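PDB 7KS4: phage terminase large subunit from Thermus phage P7426, which probably acts as the ATP-driven motor that moves viral DNA into empty capsids and as the endonuclease that cuts the genome, this chain being its N-terminal ATPase domain. Local coordinates for residues K48-E59 and G177-P185. Numbering follows the deposited sequence. Where two conformers were deposited one is given.
Sequences KSEAASVEAVFE and GWALIISTP
Segment 48-59 of helix 48-62 runs nearly antiparallel to strand 178-183, at 165° with 9.9 Å between axes, and the CA atoms of A52 and L180 come within 7.4 Å. That spacing fits a helix laid flat on a sheet, and the facing residues confirm it: K48, A52, E55 and E59 from the helix meet W178, L180 and I182, every second residue of the strand. At the centre, CB of A52 touches two branch ends, CD2 of L180 at 4.0 Å and, in the I182 conformer described, its CD1 at 4.1 Å; the small methyl lets both come close to the helix backbone.

Toward the C-terminal end of the helix the contact turns polar. W178 NE1 donates to E59 OE2 over 2.9 Å, with an N-H...O angle of 158°. The acceptor lies almost in the indole plane but is itself approached from above its carboxylate, 75° out of plane. With E59 CG anti to its own carbonyl carbon, CG also packs 3.6 Å from W178 CZ2, and a bend at chi2 turns the carboxylate toward NE1. One turn earlier, E55 CB meets W178 CH2 obliquely at 3.9 Å; its carboxylate is held by R38 and H31, and R38 also makes a cation-pi contact with W178.

At the other end, K48 runs past I182 and S183 and then bends, bringing NZ to the beta-phosphate of ADP and to G43 O. This is the Walker A lysine of a P-loop ATPase, on the helix that follows the loop. T184 N bonds to E155, the predicted catalytic glutamate; packing the Walker A helix against the strand that leads to this bond is consistent with coupling between nucleotide binding and the position of that glutamate.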
# COMPACT_ATOMS: atom_id res chain seq x y z
N LYS A 48 3.61 6.94 2.36
CA LYS A 48 2.91 5.89 1.62
C LYS A 48 3.51 4.51 1.91
O LYS A 48 2.80 3.56 2.24
CB LYS A 48 2.96 6.21 0.13
CG LYS A 48 2.08 7.41 -0.31
CD LYS A 48 2.18 7.82 -1.81
CE LYS A 48 3.59 8.03 -2.32
NZ LYS A 48 4.23 9.22 -1.73
N SER A 49 4.84 4.40 1.80
CA SER A 49 5.51 3.11 1.94
C SER A 49 5.34 2.54 3.34
O SER A 49 5.09 1.34 3.51
CB SER A 49 7.01 3.25 1.64
OG SER A 49 7.29 3.30 0.26
N GLU A 50 5.52 3.39 4.35
CA GLU A 50 5.45 2.92 5.73
C GLU A 50 4.05 2.41 6.05
O GLU A 50 3.88 1.34 6.64
CB GLU A 50 5.85 4.04 6.70
CG GLU A 50 6.21 3.53 8.08
CD GLU A 50 7.53 2.78 8.09
OE1 GLU A 50 8.23 2.79 7.05
OE2 GLU A 50 7.86 2.18 9.13
N ALA A 51 3.03 3.19 5.69
CA ALA A 51 1.65 2.81 5.98
C ALA A 51 1.29 1.51 5.29
O ALA A 51 0.63 0.64 5.89
CB ALA A 51 0.70 3.93 5.56
N ALA A 52 1.69 1.35 4.03
CA ALA A 52 1.41 0.10 3.34
C ALA A 52 2.09 -1.08 4.02
O ALA A 52 1.51 -2.16 4.14
CB ALA A 52 1.84 0.20 1.88
N SER A 53 3.34 -0.89 4.46
CA SER A 53 4.05 -1.99 5.11
C SER A 53 3.36 -2.40 6.40
O SER A 53 3.24 -3.60 6.69
CB SER A 53 5.51 -1.59 5.37
OG SER A 53 5.64 -0.73 6.49
N VAL A 54 2.86 -1.42 7.16
CA VAL A 54 2.14 -1.74 8.40
C VAL A 54 0.90 -2.56 8.10
O VAL A 54 0.57 -3.50 8.84
CB VAL A 54 1.80 -0.45 9.16
CG1 VAL A 54 0.89 -0.75 10.36
CG2 VAL A 54 3.09 0.22 9.63
N GLU A 55 0.17 -2.20 7.04
CA GLU A 55 -1.02 -2.96 6.66
C GLU A 55 -0.68 -4.41 6.37
O GLU A 55 -1.38 -5.33 6.82
CB GLU A 55 -1.70 -2.32 5.45
CG GLU A 55 -2.32 -0.95 5.72
CD GLU A 55 -3.70 -1.05 6.34
OE1 GLU A 55 -4.39 -2.07 6.12
OE2 GLU A 55 -4.10 -0.10 7.06
N ALA A 56 0.40 -4.65 5.63
CA ALA A 56 0.81 -6.01 5.30
C ALA A 56 1.21 -6.79 6.55
O ALA A 56 0.81 -7.94 6.72
CB ALA A 56 1.96 -5.97 4.30
N VAL A 57 1.99 -6.17 7.43
CA VAL A 57 2.40 -6.85 8.66
C VAL A 57 1.18 -7.31 9.44
O VAL A 57 1.11 -8.45 9.91
CB VAL A 57 3.30 -5.94 9.52
CG1 VAL A 57 3.64 -6.64 10.84
CG2 VAL A 57 4.57 -5.57 8.80
N PHE A 58 0.21 -6.41 9.61
CA PHE A 58 -0.98 -6.75 10.37
C PHE A 58 -1.69 -7.96 9.78
O PHE A 58 -2.04 -8.91 10.49
CB PHE A 58 -1.92 -5.54 10.43
CG PHE A 58 -3.16 -5.79 11.22
CD1 PHE A 58 -3.11 -5.88 12.60
CD2 PHE A 58 -4.38 -5.96 10.58
CE1 PHE A 58 -4.26 -6.12 13.33
CE2 PHE A 58 -5.53 -6.19 11.31
CZ PHE A 58 -5.46 -6.27 12.69
N GLU A 59 -1.91 -7.96 8.46
CA GLU A 59 -2.60 -9.08 7.83
C GLU A 59 -1.88 -10.40 8.10
O GLU A 59 -2.53 -11.41 8.41
CB GLU A 59 -2.72 -8.84 6.32
CG GLU A 59 -3.70 -7.75 5.94
CD GLU A 59 -5.15 -8.16 6.13
OE1 GLU A 59 -5.47 -9.35 6.00
OE2 GLU A 59 -5.97 -7.26 6.42
N GLY A 177 -11.01 -9.76 -1.29
CA GLY A 177 -9.84 -9.13 -0.72
C GLY A 177 -9.81 -7.63 -0.97
O GLY A 177 -10.56 -7.09 -1.79
N TRP A 178 -8.93 -6.95 -0.24
CA TRP A 178 -8.84 -5.51 -0.32
C TRP A 178 -7.59 -5.08 -1.07
O TRP A 178 -6.62 -5.84 -1.21
CB TRP A 178 -8.88 -4.86 1.07
CG TRP A 178 -7.82 -5.26 2.08
CD1 TRP A 178 -7.99 -6.09 3.15
CD2 TRP A 178 -6.46 -4.79 2.15
NE1 TRP A 178 -6.83 -6.18 3.88
CE2 TRP A 178 -5.87 -5.39 3.29
CE3 TRP A 178 -5.68 -3.93 1.37
CZ2 TRP A 178 -4.55 -5.18 3.64
CZ3 TRP A 178 -4.37 -3.71 1.73
CH2 TRP A 178 -3.81 -4.33 2.86
N ALA A 179 -7.64 -3.86 -1.57
CA ALA A 179 -6.54 -3.27 -2.33
C ALA A 179 -6.24 -1.92 -1.74
O ALA A 179 -7.17 -1.14 -1.46
CB ALA A 179 -6.89 -3.13 -3.81
N LEU A 180 -4.96 -1.65 -1.54
CA LEU A 180 -4.45 -0.32 -1.21
C LEU A 180 -3.65 0.16 -2.41
O LEU A 180 -2.58 -0.38 -2.71
CB LEU A 180 -3.61 -0.37 0.06
CG LEU A 180 -2.94 0.93 0.48
CD1 LEU A 180 -3.95 2.05 0.70
CD2 LEU A 180 -2.13 0.66 1.75
N ILE A 181 -4.16 1.19 -3.09
CA ILE A 181 -3.65 1.65 -4.38
C ILE A 181 -3.07 3.03 -4.13
O ILE A 181 -3.81 4.00 -3.91
CB ILE A 181 -4.76 1.68 -5.43
CG1 ILE A 181 -5.39 0.29 -5.55
CG2 ILE A 181 -4.22 2.16 -6.79
CD1 ILE A 181 -6.65 0.25 -6.39
N ILE A 182 -1.75 3.14 -4.19
CA ILE A 182 -1.04 4.33 -3.73
C ILE A 182 -0.11 4.80 -4.84
O ILE A 182 0.54 3.99 -5.51
CB ILE A 182 -0.25 4.06 -2.43
CG1 ILE A 182 0.81 2.97 -2.63
CG2 ILE A 182 -1.20 3.64 -1.33
CD1 ILE A 182 1.60 2.61 -1.38
N SER A 183 -0.04 6.11 -5.04
CA SER A 183 0.82 6.63 -6.09
C SER A 183 0.94 8.14 -5.98
O SER A 183 0.05 8.82 -5.46
CB SER A 183 0.28 6.27 -7.48
OG SER A 183 1.25 6.49 -8.49
N THR A 184 2.05 8.67 -6.49
CA THR A 184 1.99 10.04 -6.96
C THR A 184 1.30 10.04 -8.32
O THR A 184 1.42 9.07 -9.08
CB THR A 184 3.39 10.63 -7.10
OG1 THR A 184 4.12 9.90 -8.08
CG2 THR A 184 4.13 10.57 -5.76
N PRO A 185 0.53 11.08 -8.65
CA PRO A 185 -0.30 11.02 -9.86
C PRO A 185 0.53 11.17 -11.13
O PRO A 185 1.59 11.80 -11.14
CB PRO A 185 -1.27 12.19 -9.68
CG PRO A 185 -0.55 13.14 -8.79
CD PRO A 185 0.27 12.30 -7.86